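Local coordinates for protein CalS10 (Micromonospora echinospora, PDB 6UK5) that binds S-adenosylmethionine and probably transfers its methyl group to an amino pentose during calicheamicin biosynthesis, at residues 21-25 with 207-211; 44-49 with 72-77; 162-168 with 181-187. Residue numbers count along the deposited sequence, not the author numbering.

Interaction 1 (21-25 with 207-211); sequences EHAEV and REFSQ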
ATOM      1  N   GLU A  21      16.591   2.438   5.019  1.00 68.71           N
ATOM      2  CA  GLU A  21      15.297   1.988   4.518  1.00 67.07           C
ATOM      3  C   GLU A  21      14.645   3.059   3.651  1.00 64.78           C
ATOM      4  O   GLU A  21      14.180   2.779   2.540  1.00 65.09           O
ATOM      5  CB  GLU A  21      14.390   1.611   5.691  1.00 63.04           C
ATOM      6  CG  GLU A  21      14.568   0.182   6.169  1.00 66.04           C
ATOM      7  CD  GLU A  21      13.853  -0.096   7.481  1.00 65.87           C
ATOM      8  OE1 GLU A  21      14.008   0.712   8.425  1.00 63.88           O
ATOM      9  OE2 GLU A  21      13.133  -1.117   7.564  1.00 58.57           O
ATOM     10  N   HIS A  22      14.609   4.301   4.143  1.00 62.15           N
ATOM     11  CA  HIS A  22      13.982   5.381   3.388  1.00 58.43           C
ATOM     12  C   HIS A  22      14.670   5.587   2.044  1.00 58.32           C
ATOM     13  O   HIS A  22      14.004   5.789   1.022  1.00 58.40           O
ATOM     14  CB  HIS A  22      14.009   6.672   4.206  1.00 54.83           C
ATOM     15  CG  HIS A  22      13.130   7.755   3.660  1.00 54.33           C
ATOM     16  ND1 HIS A  22      13.322   9.087   3.952  1.00 52.41           N
ATOM     17  CD2 HIS A  22      12.049   7.701   2.846  1.00 55.21           C
ATOM     18  CE1 HIS A  22      12.403   9.809   3.338  1.00 55.60           C
ATOM     19  NE2 HIS A  22      11.617   8.992   2.661  1.00 58.09           N
ATOM     20  N   ALA A  23      16.004   5.538   2.026  1.00 62.88           N
ATOM     21  CA  ALA A  23      16.734   5.755   0.781  1.00 67.54           C
ATOM     22  C   ALA A  23      16.348   4.728  -0.275  1.00 66.95           C
ATOM     23  O   ALA A  23      16.301   5.046  -1.470  1.00 68.44           O
ATOM     24  CB  ALA A  23      18.241   5.701   1.046  1.00 68.57           C
ATOM     25  N   GLU A  24      16.060   3.498   0.148  1.00 67.59           N
ATOM     26  CA  GLU A  24      15.770   2.426  -0.800  1.00 67.22           C
ATOM     27  C   GLU A  24      14.462   2.672  -1.545  1.00 64.54           C
ATOM     28  O   GLU A  24      14.343   2.336  -2.729  1.00 71.54           O
ATOM     29  CB  GLU A  24      15.723   1.093  -0.052  1.00 70.39           C
ATOM     30  CG  GLU A  24      15.498  -0.126  -0.927  1.00 71.68           C
ATOM     31  CD  GLU A  24      15.088  -1.336  -0.123  1.00 72.73           C
ATOM     32  OE1 GLU A  24      15.342  -1.347   1.102  1.00 70.76           O
ATOM     33  OE2 GLU A  24      14.507  -2.264  -0.723  1.00 77.19           O
ATOM     34  N   VAL A  25      13.474   3.259  -0.871  1.00 63.03           N
ATOM     35  CA  VAL A  25      12.132   3.445  -1.407  1.00 63.79           C
ATOM     36  C   VAL A  25      11.841   4.892  -1.760  1.00 60.76           C
ATOM     37  O   VAL A  25      10.764   5.182  -2.303  1.00 60.78           O
ATOM     38  CB  VAL A  25      11.066   2.926  -0.423  1.00 65.69           C
ATOM     39  CG1 VAL A  25      11.178   1.420  -0.252  1.00 73.17           C
ATOM     40  CG2 VAL A  25      11.198   3.631   0.925  1.00 63.23           C
ATOM     41  N   ARG A 207       8.352  -5.690   6.255  1.00 77.25           N
ATOM     42  CA  ARG A 207       9.001  -4.719   7.125  1.00 80.52           C
ATOM     43  C   ARG A 207       8.165  -3.446   7.221  1.00 76.79           C
ATOM     44  O   ARG A 207       7.588  -2.995   6.227  1.00 73.61           O
ATOM     45  CB  ARG A 207      10.399  -4.339   6.621  1.00 83.37           C
ATOM     46  CG  ARG A 207      11.390  -5.483   6.526  1.00 86.79           C
ATOM     47  CD  ARG A 207      12.809  -4.968   6.278  1.00 70.02           C
ATOM     48  NE  ARG A 207      12.926  -3.963   5.220  1.00 73.78           N
ATOM     49  CZ  ARG A 207      12.727  -4.187   3.925  1.00 69.23           C
ATOM     50  NH1 ARG A 207      12.380  -5.391   3.493  1.00 70.98           N
ATOM     51  NH2 ARG A 207      12.873  -3.193   3.056  1.00 83.50           N
ATOM     52  N   GLU A 208       8.104  -2.872   8.424  1.00 73.89           N
ATOM     53  CA  GLU A 208       7.521  -1.556   8.650  1.00 66.86           C
ATOM     54  C   GLU A 208       8.556  -0.618   9.259  1.00 64.36           C
ATOM     55  O   GLU A 208       9.355  -1.031  10.106  1.00 69.44           O
ATOM     56  CB  GLU A 208       6.307  -1.630   9.581  1.00 64.33           C
ATOM     57  CG  GLU A 208       6.577  -2.375  10.874  1.00 75.15           C
ATOM     58  CD  GLU A 208       5.419  -2.306  11.839  1.00 76.02           C
ATOM     59  OE1 GLU A 208       5.623  -2.673  13.018  1.00 79.74           O
ATOM     60  OE2 GLU A 208       4.317  -1.884  11.419  1.00 79.02           O
ATOM     61  N   PHE A 209       8.550   0.642   8.825  1.00 61.45           N
ATOM     62  CA  PHE A 209       9.368   1.671   9.459  1.00 61.35           C
ATOM     63  C   PHE A 209       8.597   2.987   9.418  1.00 59.43           C
ATOM     64  O   PHE A 209       7.778   3.213   8.523  1.00 57.62           O
ATOM     65  CB  PHE A 209      10.766   1.783   8.829  1.00 60.91           C
ATOM     66  CG  PHE A 209      10.787   2.327   7.431  1.00 58.63           C
ATOM     67  CD1 PHE A 209      10.665   1.483   6.340  1.00 58.15           C
ATOM     68  CD2 PHE A 209      10.975   3.682   7.208  1.00 59.11           C
ATOM     69  CE1 PHE A 209      10.703   1.983   5.052  1.00 61.66           C
ATOM     70  CE2 PHE A 209      11.015   4.187   5.925  1.00 61.27           C
ATOM     71  CZ  PHE A 209      10.879   3.338   4.844  1.00 62.53           C
ATOM     72  N   SER A 210       8.862   3.849  10.405  1.00 56.32           N
ATOM     73  CA  SER A 210       8.128   5.096  10.590  1.00 52.46           C
ATOM     74  C   SER A 210       9.091   6.256  10.806  1.00 52.85           C
ATOM     75  O   SER A 210      10.140   6.099  11.439  1.00 55.65           O
ATOM     76  CB  SER A 210       7.164   4.997  11.783  1.00 50.47           C
ATOM     77  OG  SER A 210       6.473   3.761  11.764  1.00 56.88           O
ATOM     78  N   GLN A 211       8.719   7.422  10.274  1.00 53.25           N
ATOM     79  CA  GLN A 211       9.553   8.614  10.318  1.00 49.62           C
ATOM     80  C   GLN A 211       8.714   9.842  10.641  1.00 45.36           C
ATOM     81  O   GLN A 211       7.508   9.870  10.387  1.00 41.06           O
ATOM     82  CB  GLN A 211      10.253   8.870   8.978  1.00 51.31           C
ATOM     83  CG  GLN A 211      10.818   7.649   8.296  1.00 53.85           C
ATOM     84  CD  GLN A 211      11.179   7.929   6.852  1.00 56.37           C
ATOM     85  OE1 GLN A 211      12.329   7.778   6.452  1.00 59.76           O
ATOM     86  NE2 GLN A 211      10.195   8.343   6.062  1.00 54.96           N
TER
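Glu21 opens the contact with two parts of its side chain. Its CB sits over the face of the Phe209 ring, 3.8 Å from the centroid and 13° off the normal, a CH-pi contact; its carboxylate reaches on to Arg207, with OE2 3.7 Å from Arg207 NE in a long salt bridge. Gln211 OE1 lies over one face of the His22 ring, 2.9 Å from His22 CG, a position too far out of the ring plane for a hydrogen bond to ND1. His22 ND1 is hydrogen-bonded to Phe18 N, and the side chain of His22 comes within about 6 Å of the bound S-adenosylmethionine. Ala23 points away from the strand, against Met88 and Leu91 of helix 86-95. Glu24 adds a second long salt bridge, OE1 to Arg207 NH2 at 3.6 Å, so that one guanidinium joins two carboxylates a helical turn apart; the network runs on through Arg177, bound to Glu24, and Asp202, bound to Arg207. Val25 closes the apolar part, its CG2 3.9 Å from Phe209 CZ at the ring edge. The segment 21-25 crosses the strand at 102°, with axes 10.4 Å apart, as a helix lying across a sheet. Strand 206-216 is flanked here by strands 14-16 and 191-202, and Trp198 of the latter stacks on Phe209, while helix 86-95 covers the far side of helix 20-32.

Interaction 2 (44-49 with 72-77); sequences VADRIR and FATRFP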
ATOM      1  N   VAL A  44      16.664  22.820 -15.329  1.00 64.58           N
ATOM      2  CA  VAL A  44      17.635  23.572 -14.540  1.00 64.46           C
ATOM      3  C   VAL A  44      18.910  23.785 -15.344  1.00 62.71           C
ATOM      4  O   VAL A  44      19.493  24.876 -15.338  1.00 62.60           O
ATOM      5  CB  VAL A  44      17.919  22.847 -13.210  1.00 57.62           C
ATOM      6  CG1 VAL A  44      19.099  23.486 -12.488  1.00 56.87           C
ATOM      7  CG2 VAL A  44      16.683  22.844 -12.327  1.00 56.92           C
ATOM      8  N   ALA A  45      19.361  22.746 -16.051  1.00 63.24           N
ATOM      9  CA  ALA A  45      20.583  22.862 -16.840  1.00 64.73           C
ATOM     10  C   ALA A  45      20.437  23.904 -17.942  1.00 62.45           C
ATOM     11  O   ALA A  45      21.353  24.697 -18.183  1.00 58.10           O
ATOM     12  CB  ALA A  45      20.946  21.501 -17.433  1.00 59.28           C
ATOM     13  N   ASP A  46      19.288  23.921 -18.623  1.00 61.63           N
ATOM     14  CA  ASP A  46      19.068  24.915 -19.668  1.00 65.50           C
ATOM     15  C   ASP A  46      19.186  26.335 -19.123  1.00 67.85           C
ATOM     16  O   ASP A  46      19.765  27.212 -19.775  1.00 66.66           O
ATOM     17  CB  ASP A  46      17.699  24.709 -20.315  1.00 63.78           C
ATOM     18  CG  ASP A  46      17.631  23.446 -21.148  1.00 60.07           C
ATOM     19  OD1 ASP A  46      18.692  22.835 -21.396  1.00 66.59           O
ATOM     20  OD2 ASP A  46      16.515  23.066 -21.560  1.00 55.84           O
ATOM     21  N   ARG A  47      18.638  26.583 -17.931  1.00 70.38           N
ATOM     22  CA  ARG A  47      18.647  27.934 -17.380  1.00 71.43           C
ATOM     23  C   ARG A  47      20.040  28.336 -16.919  1.00 69.56           C
ATOM     24  O   ARG A  47      20.438  29.497 -17.068  1.00 68.66           O
ATOM     25  CB  ARG A  47      17.660  28.030 -16.221  1.00 77.22           C
ATOM     26  CG  ARG A  47      16.210  28.105 -16.647  1.00 74.13           C
ATOM     27  CD  ARG A  47      15.289  28.019 -15.446  1.00 68.40           C
ATOM     28  NE  ARG A  47      14.059  27.303 -15.773  1.00 67.92           N
ATOM     29  CZ  ARG A  47      12.919  27.875 -16.147  1.00 58.96           C
ATOM     30  NH1 ARG A  47      12.819  29.196 -16.239  1.00 69.99           N
ATOM     31  NH2 ARG A  47      11.869  27.116 -16.425  1.00 60.28           N
ATOM     32  N   ILE A  48      20.790  27.395 -16.343  1.00 69.59           N
ATOM     33  CA  ILE A  48      22.180  27.673 -16.001  1.00 69.13           C
ATOM     34  C   ILE A  48      22.936  28.126 -17.242  1.00 69.83           C
ATOM     35  O   ILE A  48      23.739  29.065 -17.193  1.00 70.90           O
ATOM     36  CB  ILE A  48      22.833  26.440 -15.353  1.00 67.10           C
ATOM     37  CG1 ILE A  48      22.178  26.149 -14.002  1.00 61.13           C
ATOM     38  CG2 ILE A  48      24.326  26.670 -15.174  1.00 61.31           C
ATOM     39  CD1 ILE A  48      22.429  24.750 -13.484  1.00 58.81           C
ATOM     40  N   ARG A  49      22.688  27.466 -18.375  1.00 68.73           N
ATOM     41  CA  ARG A  49      23.341  27.858 -19.617  1.00 71.11           C
ATOM     42  C   ARG A  49      22.884  29.238 -20.070  1.00 71.71           C
ATOM     43  O   ARG A  49      23.671  29.995 -20.649  1.00 73.56           O
ATOM     44  CB  ARG A  49      23.044  26.825 -20.703  1.00 73.25           C
ATOM     45  CG  ARG A  49      23.611  25.447 -20.417  1.00 72.64           C
ATOM     46  CD  ARG A  49      25.120  25.478 -20.413  1.00 75.70           C
ATOM     47  NE  ARG A  49      25.703  24.148 -20.298  1.00 69.32           N
ATOM     48  CZ  ARG A  49      27.009  23.907 -20.329  1.00 72.05           C
ATOM     49  NH1 ARG A  49      27.868  24.907 -20.472  1.00 72.70           N
ATOM     50  NH2 ARG A  49      27.455  22.667 -20.216  1.00 71.91           N
ATOM     51  N   PHE A  72      22.400  15.831 -14.515  1.00 72.92           N
ATOM     52  CA  PHE A  72      23.343  16.940 -14.621  1.00 73.83           C
ATOM     53  C   PHE A  72      24.669  16.476 -15.213  1.00 70.61           C
ATOM     54  O   PHE A  72      25.314  17.215 -15.967  1.00 66.79           O
ATOM     55  CB  PHE A  72      23.572  17.581 -13.249  1.00 73.76           C
ATOM     56  CG  PHE A  72      22.486  18.540 -12.827  1.00 71.78           C
ATOM     57  CD1 PHE A  72      21.944  18.476 -11.554  1.00 72.07           C
ATOM     58  CD2 PHE A  72      22.022  19.516 -13.697  1.00 71.31           C
ATOM     59  CE1 PHE A  72      20.953  19.358 -11.161  1.00 63.91           C
ATOM     60  CE2 PHE A  72      21.031  20.399 -13.310  1.00 70.44           C
ATOM     61  CZ  PHE A  72      20.497  20.321 -12.040  1.00 63.48           C
ATOM     62  N   ALA A  73      25.096  15.252 -14.878  1.00 70.18           N
ATOM     63  CA  ALA A  73      26.379  14.756 -15.370  1.00 68.81           C
ATOM     64  C   ALA A  73      26.392  14.638 -16.888  1.00 68.50           C
ATOM     65  O   ALA A  73      27.429  14.869 -17.521  1.00 69.26           O
ATOM     66  CB  ALA A  73      26.701  13.402 -14.732  1.00 65.81           C
ATOM     67  N   THR A  74      25.253  14.288 -17.491  1.00 67.78           N
ATOM     68  CA  THR A  74      25.149  14.233 -18.944  1.00 70.27           C
ATOM     69  C   THR A  74      25.200  15.614 -19.586  1.00 69.38           C
ATOM     70  O   THR A  74      25.323  15.704 -20.812  1.00 73.30           O
ATOM     71  CB  THR A  74      23.846  13.547 -19.365  1.00 67.16           C
ATOM     72  OG1 THR A  74      22.760  14.478 -19.264  1.00 69.63           O
ATOM     73  CG2 THR A  74      23.555  12.337 -18.481  1.00 69.31           C
ATOM     74  N   ARG A  75      25.112  16.681 -18.791  1.00 67.85           N
ATOM     75  CA  ARG A  75      24.996  18.039 -19.298  1.00 63.85           C
ATOM     76  C   ARG A  75      26.165  18.938 -18.922  1.00 60.75           C
ATOM     77  O   ARG A  75      26.387  19.944 -19.605  1.00 56.09           O
ATOM     78  CB  ARG A  75      23.688  18.669 -18.789  1.00 63.97           C
ATOM     79  CG  ARG A  75      22.435  17.900 -19.218  1.00 63.80           C
ATOM     80  CD  ARG A  75      22.134  18.047 -20.704  1.00 63.83           C
ATOM     81  NE  ARG A  75      22.064  19.447 -21.111  1.00 66.72           N
ATOM     82  CZ  ARG A  75      20.965  20.195 -21.031  1.00 65.32           C
ATOM     83  NH1 ARG A  75      19.832  19.682 -20.566  1.00 66.97           N
ATOM     84  NH2 ARG A  75      20.997  21.460 -21.419  1.00 60.19           N
ATOM     85  N   PHE A  76      26.912  18.614 -17.867  1.00 63.75           N
ATOM     86  CA  PHE A  76      28.058  19.398 -17.428  1.00 62.98           C
ATOM     87  C   PHE A  76      29.286  18.504 -17.308  1.00 63.42           C
ATOM     88  O   PHE A  76      29.190  17.382 -16.793  1.00 65.37           O
ATOM     89  CB  PHE A  76      27.774  20.087 -16.084  1.00 64.90           C
ATOM     90  CG  PHE A  76      26.621  21.055 -16.130  1.00 64.66           C
ATOM     91  CD1 PHE A  76      25.380  20.711 -15.621  1.00 62.89           C
ATOM     92  CD2 PHE A  76      26.782  22.310 -16.694  1.00 64.30           C
ATOM     93  CE1 PHE A  76      24.328  21.605 -15.670  1.00 66.58           C
ATOM     94  CE2 PHE A  76      25.730  23.203 -16.743  1.00 64.50           C
ATOM     95  CZ  PHE A  76      24.506  22.850 -16.232  1.00 62.94           C
ATOM     96  N   PRO A  77      30.460  18.969 -17.782  1.00 61.50           N
ATOM     97  CA  PRO A  77      31.672  18.140 -17.702  1.00 62.29           C
ATOM     98  C   PRO A  77      31.965  17.617 -16.304  1.00 62.04           C
ATOM     99  O   PRO A  77      32.086  16.405 -16.109  1.00 66.92           O
ATOM    100  CB  PRO A  77      32.780  19.092 -18.175  1.00 61.72           C
ATOM    101  CG  PRO A  77      32.084  20.101 -19.011  1.00 72.78           C
ATOM    102  CD  PRO A  77      30.730  20.281 -18.397  1.00 63.73           C
TER
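Apolar packing fills the inner side of this contact. The backbones come nearest at Ala45 and Phe72, with Ala45 CA 6.9 Å from Phe72 CA. Ala45 is small enough to let two aromatic rings approach the helix: Ala45 CB lies 3.8 Å from Phe76 CE1 and 4.3 Å from Phe72 CE2. Val44 meets the edge of the Phe72 ring, CG1 to CZ 3.5 Å, and one turn further on Ile48 CD1 touches Phe76 CZ at 3.9 Å. Both phenylalanines and Ile48 also rest on Leu58 of strand 57-61. Helices 37-51 and 67-73 thus pack together over the central parallel strands of a Rossmann-like methyltransferase fold, with Thr119 of strand 115-120 touching Val44 and Phe72. The Phe72 side chain is about 8 Å from the bound S-adenosylmethionine and about as far from Trp37, which binds it. Charged groups close the outer side. Arg75 folds back across Ala45, whose CB lies over one face of the guanidinium, and donates from NH2 to Asp46 OD1 at 2.7 Å, a nearly straight hydrogen bond within a salt bridge. Arg49 extends the other way, from helix to loop: its NH2 donates to the carbonyl O of Arg75 at 3.0 Å, while Phe76 CD2 lies over one guanidinium face, 3.6 Å from the same NH2. Arg49 NH1 is hydrogen-bonded to Pro53 O. Backbone bonds from Arg75 N and Phe76 N to Phe72 O, 2.9 and 2.8 Å, hold the turn that presents both the Arg75 carbonyl and the Phe76 ring to helix 37-51.

Interaction 3 (162-168 with 181-187); sequences FIDGYVG and RVSRSTR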
ATOM      1  N   PHE A 162      -3.420  22.863   0.982  1.00 56.89           N
ATOM      2  CA  PHE A 162      -2.906  22.378   2.261  1.00 60.28           C
ATOM      3  C   PHE A 162      -3.030  23.533   3.246  1.00 58.66           C
ATOM      4  O   PHE A 162      -2.099  24.309   3.463  1.00 58.46           O
ATOM      5  CB  PHE A 162      -1.473  21.888   2.110  1.00 59.73           C
ATOM      6  CG  PHE A 162      -0.864  21.377   3.381  1.00 62.30           C
ATOM      7  CD1 PHE A 162      -1.511  20.412   4.136  1.00 60.64           C
ATOM      8  CD2 PHE A 162       0.371  21.834   3.803  1.00 62.75           C
ATOM      9  CE1 PHE A 162      -0.947  19.931   5.303  1.00 59.22           C
ATOM     10  CE2 PHE A 162       0.942  21.357   4.968  1.00 59.88           C
ATOM     11  CZ  PHE A 162       0.284  20.403   5.718  1.00 60.06           C
ATOM     12  N   ILE A 163      -4.212  23.644   3.835  1.00 56.98           N
ATOM     13  CA  ILE A 163      -4.503  24.636   4.865  1.00 59.31           C
ATOM     14  C   ILE A 163      -4.153  24.124   6.253  1.00 58.07           C
ATOM     15  O   ILE A 163      -3.428  24.785   7.003  1.00 57.12           O
ATOM     16  CB  ILE A 163      -5.982  25.057   4.724  1.00 55.00           C
ATOM     17  CG1 ILE A 163      -6.196  25.552   3.283  1.00 58.78           C
ATOM     18  CG2 ILE A 163      -6.338  26.115   5.751  1.00 50.61           C
ATOM     19  CD1 ILE A 163      -7.622  25.684   2.843  1.00 68.69           C
ATOM     20  N   ASP A 164      -4.683  22.958   6.634  1.00 57.21           N
ATOM     21  CA  ASP A 164      -4.396  22.373   7.942  1.00 56.65           C
ATOM     22  C   ASP A 164      -3.675  21.042   7.800  1.00 60.68           C
ATOM     23  O   ASP A 164      -2.467  20.961   8.057  1.00 53.52           O
ATOM     24  CB  ASP A 164      -5.681  22.205   8.753  1.00 55.89           C
ATOM     25  CG  ASP A 164      -5.406  21.841  10.201  1.00 55.02           C
ATOM     26  OD1 ASP A 164      -4.231  21.581  10.543  1.00 60.04           O
ATOM     27  OD2 ASP A 164      -6.361  21.835  11.005  1.00 56.27           O
ATOM     28  N   GLY A 165      -4.383  19.987   7.396  1.00 53.86           N
ATOM     29  CA  GLY A 165      -3.826  18.659   7.375  1.00 53.18           C
ATOM     30  C   GLY A 165      -4.007  17.986   6.026  1.00 51.97           C
ATOM     31  O   GLY A 165      -4.881  18.336   5.233  1.00 55.14           O
ATOM     32  N   TYR A 166      -3.149  16.994   5.793  1.00 52.88           N
ATOM     33  CA  TYR A 166      -3.136  16.209   4.566  1.00 53.02           C
ATOM     34  C   TYR A 166      -2.757  14.770   4.869  1.00 52.16           C
ATOM     35  O   TYR A 166      -1.804  14.522   5.612  1.00 49.92           O
ATOM     36  CB  TYR A 166      -2.142  16.780   3.547  1.00 53.65           C
ATOM     37  CG  TYR A 166      -1.896  15.862   2.359  1.00 54.33           C
ATOM     38  CD1 TYR A 166      -2.826  15.730   1.336  1.00 53.24           C
ATOM     39  CD2 TYR A 166      -0.724  15.116   2.274  1.00 52.82           C
ATOM     40  CE1 TYR A 166      -2.592  14.884   0.259  1.00 52.95           C
ATOM     41  CE2 TYR A 166      -0.482  14.273   1.208  1.00 53.33           C
ATOM     42  CZ  TYR A 166      -1.415  14.159   0.202  1.00 53.00           C
ATOM     43  OH  TYR A 166      -1.162  13.314  -0.855  1.00 50.00           O
ATOM     44  N   VAL A 167      -3.501  13.833   4.289  1.00 51.67           N
ATOM     45  CA  VAL A 167      -3.227  12.406   4.408  1.00 50.40           C
ATOM     46  C   VAL A 167      -3.005  11.872   3.008  1.00 50.77           C
ATOM     47  O   VAL A 167      -3.902  11.939   2.157  1.00 52.69           O
ATOM     48  CB  VAL A 167      -4.356  11.641   5.115  1.00 48.91           C
ATOM     49  CG1 VAL A 167      -4.217  10.141   4.871  1.00 48.97           C
ATOM     50  CG2 VAL A 167      -4.312  11.919   6.605  1.00 46.69           C
ATOM     51  N   GLY A 168      -1.816  11.338   2.753  1.00 48.08           N
ATOM     52  CA  GLY A 168      -1.499  10.746   1.476  1.00 49.17           C
ATOM     53  C   GLY A 168      -1.362   9.236   1.611  1.00 49.68           C
ATOM     54  O   GLY A 168      -1.231   8.707   2.703  1.00 47.10           O
ATOM     55  N   ARG A 181       2.784   3.108   1.483  1.00 57.98           N
ATOM     56  CA  ARG A 181       3.115   4.275   2.285  1.00 53.78           C
ATOM     57  C   ARG A 181       1.844   5.029   2.634  1.00 52.02           C
ATOM     58  O   ARG A 181       1.006   5.274   1.761  1.00 52.35           O
ATOM     59  CB  ARG A 181       4.073   5.224   1.562  1.00 55.02           C
ATOM     60  CG  ARG A 181       4.710   6.234   2.508  1.00 54.83           C
ATOM     61  CD  ARG A 181       5.236   7.443   1.773  1.00 55.71           C
ATOM     62  NE  ARG A 181       4.144   8.253   1.245  1.00 63.14           N
ATOM     63  CZ  ARG A 181       4.306   9.327   0.481  1.00 72.46           C
ATOM     64  NH1 ARG A 181       5.527   9.716   0.131  1.00 68.86           N
ATOM     65  NH2 ARG A 181       3.247  10.002   0.055  1.00 71.48           N
ATOM     66  N   VAL A 182       1.708   5.391   3.905  1.00 49.85           N
ATOM     67  CA  VAL A 182       0.670   6.302   4.366  1.00 48.60           C
ATOM     68  C   VAL A 182       1.382   7.480   5.010  1.00 49.18           C
ATOM     69  O   VAL A 182       2.247   7.290   5.872  1.00 49.58           O
ATOM     70  CB  VAL A 182      -0.284   5.632   5.372  1.00 52.93           C
ATOM     71  CG1 VAL A 182      -1.313   6.640   5.880  1.00 54.15           C
ATOM     72  CG2 VAL A 182      -0.953   4.420   4.754  1.00 54.70           C
ATOM     73  N   SER A 183       1.028   8.689   4.591  1.00 49.07           N
ATOM     74  CA  SER A 183       1.669   9.888   5.102  1.00 48.46           C
ATOM     75  C   SER A 183       0.624  10.814   5.705  1.00 46.38           C
ATOM     76  O   SER A 183      -0.565  10.742   5.387  1.00 45.98           O
ATOM     77  CB  SER A 183       2.443  10.626   4.003  1.00 51.12           C
ATOM     78  OG  SER A 183       1.568  11.155   3.025  1.00 51.35           O
ATOM     79  N   ARG A 184       1.090  11.685   6.588  1.00 50.51           N
ATOM     80  CA  ARG A 184       0.226  12.683   7.202  1.00 49.69           C
ATOM     81  C   ARG A 184       1.065  13.901   7.542  1.00 47.23           C
ATOM     82  O   ARG A 184       2.068  13.791   8.252  1.00 48.87           O
ATOM     83  CB  ARG A 184      -0.440  12.110   8.446  1.00 51.59           C
ATOM     84  CG  ARG A 184      -1.490  12.988   9.063  1.00 54.02           C
ATOM     85  CD  ARG A 184      -2.028  12.305  10.291  1.00 55.18           C
ATOM     86  NE  ARG A 184      -2.966  13.149  11.017  1.00 55.12           N
ATOM     87  CZ  ARG A 184      -2.583  13.978  11.986  1.00 58.42           C
ATOM     88  NH1 ARG A 184      -1.293  14.084  12.289  1.00 60.63           N
ATOM     89  NH2 ARG A 184      -3.470  14.719  12.633  1.00 60.29           N
ATOM     90  N   SER A 185       0.647  15.054   7.031  1.00 53.52           N
ATOM     91  CA  SER A 185       1.320  16.324   7.258  1.00 51.19           C
ATOM     92  C   SER A 185       0.326  17.319   7.831  1.00 55.36           C
ATOM     93  O   SER A 185      -0.808  17.419   7.348  1.00 42.87           O
ATOM     94  CB  SER A 185       1.936  16.882   5.973  1.00 49.88           C
ATOM     95  OG  SER A 185       2.584  15.865   5.232  1.00 48.15           O
ATOM     96  N   THR A 186       0.746  18.041   8.860  1.00 56.35           N
ATOM     97  CA  THR A 186      -0.058  19.097   9.447  1.00 54.67           C
ATOM     98  C   THR A 186       0.754  20.382   9.422  1.00 40.53           C
ATOM     99  O   THR A 186       1.987  20.359   9.455  1.00 78.54           O
ATOM    100  CB  THR A 186      -0.479  18.762  10.884  1.00 60.97           C
ATOM    101  OG1 THR A 186       0.684  18.595  11.705  1.00 61.39           O
ATOM    102  CG2 THR A 186      -1.307  17.488  10.909  1.00 59.38           C
ATOM    103  N   ARG A 187       0.050  21.504   9.361  1.00 62.68           N
ATOM    104  CA  ARG A 187       0.667  22.811   9.217  1.00 61.44           C
ATOM    105  C   ARG A 187       0.332  23.672  10.423  1.00 63.57           C
ATOM    106  O   ARG A 187      -0.800  23.654  10.915  1.00 56.89           O
ATOM    107  CB  ARG A 187       0.167  23.462   7.924  1.00 62.97           C
ATOM    108  CG  ARG A 187       0.590  24.894   7.692  1.00 66.58           C
ATOM    109  CD  ARG A 187      -0.106  25.431   6.449  1.00 67.02           C
ATOM    110  NE  ARG A 187      -0.191  26.888   6.445  1.00 63.61           N
ATOM    111  CZ  ARG A 187      -0.783  27.599   5.493  1.00 57.75           C
ATOM    112  NH1 ARG A 187      -1.348  26.994   4.458  1.00 58.96           N
ATOM    113  NH2 ARG A 187      -0.812  28.921   5.577  1.00 60.20           N
TER
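Phe162 directs the edge of its ring at the backbone of strand 177-188, CE1 3.2 Å from Ser185 O and CZ 3.9 Å from Ser185 CB, with CE2 3.7 Å from Arg187 CB. Arg187 reaches back, its NH1 donating to Phe162 O at 3.0 Å while the guanidinium makes a cation-pi contact with Phe158. Arg187 N bonds to Asp164 O (2.9 Å) just before the ladder of the beta hairpin 165-174/177-188, whose first bridge is the non-hydrogen-bonded pair Gly165 with Thr186. Tyr166 with Ser185 and Gly168 with Ser183 are its hydrogen-bonded pairs: Tyr166 N to Ser185 O 2.8 Å, Ser185 N to Tyr166 O 2.9 Å, Gly168 N to Ser183 O 3.0 Å, Ser183 N to Gly168 O 2.9 Å. A CB on Gly168 would clash with Ser183 OG. On the face bearing Val167, Arg184 and Thr186, Val167 CG2 packs on Arg184 CG at 3.9 Å, and Arg184 NE and NH2 bond to the carbonyls of Asp202 and Ala203 of the second subunit.

How the interactions relate
From the N terminus, helix 20-32 opens interaction 1, whose partner strand 206-216 comes 182 residues later, so its long loop encloses the other two contacts. Helix 37-51 follows directly and opens interaction 2, closed 23 residues on by segment 72-77, which leads out of helix 67-73. Interaction 3 comes later, in series with interaction 2: a short hairpin loop, also nested within interaction 1. Interactions 1 and 3 share the five-stranded sheet, with centres about 18 Å apart; interaction 1 brings an N-terminal helix onto it, interaction 3 fastens the strand outermost in this chain, 165-174. Interaction 2 belongs to the Rossmann-like part, its centre about 31 and 34 Å from theirs, across the chain's centre.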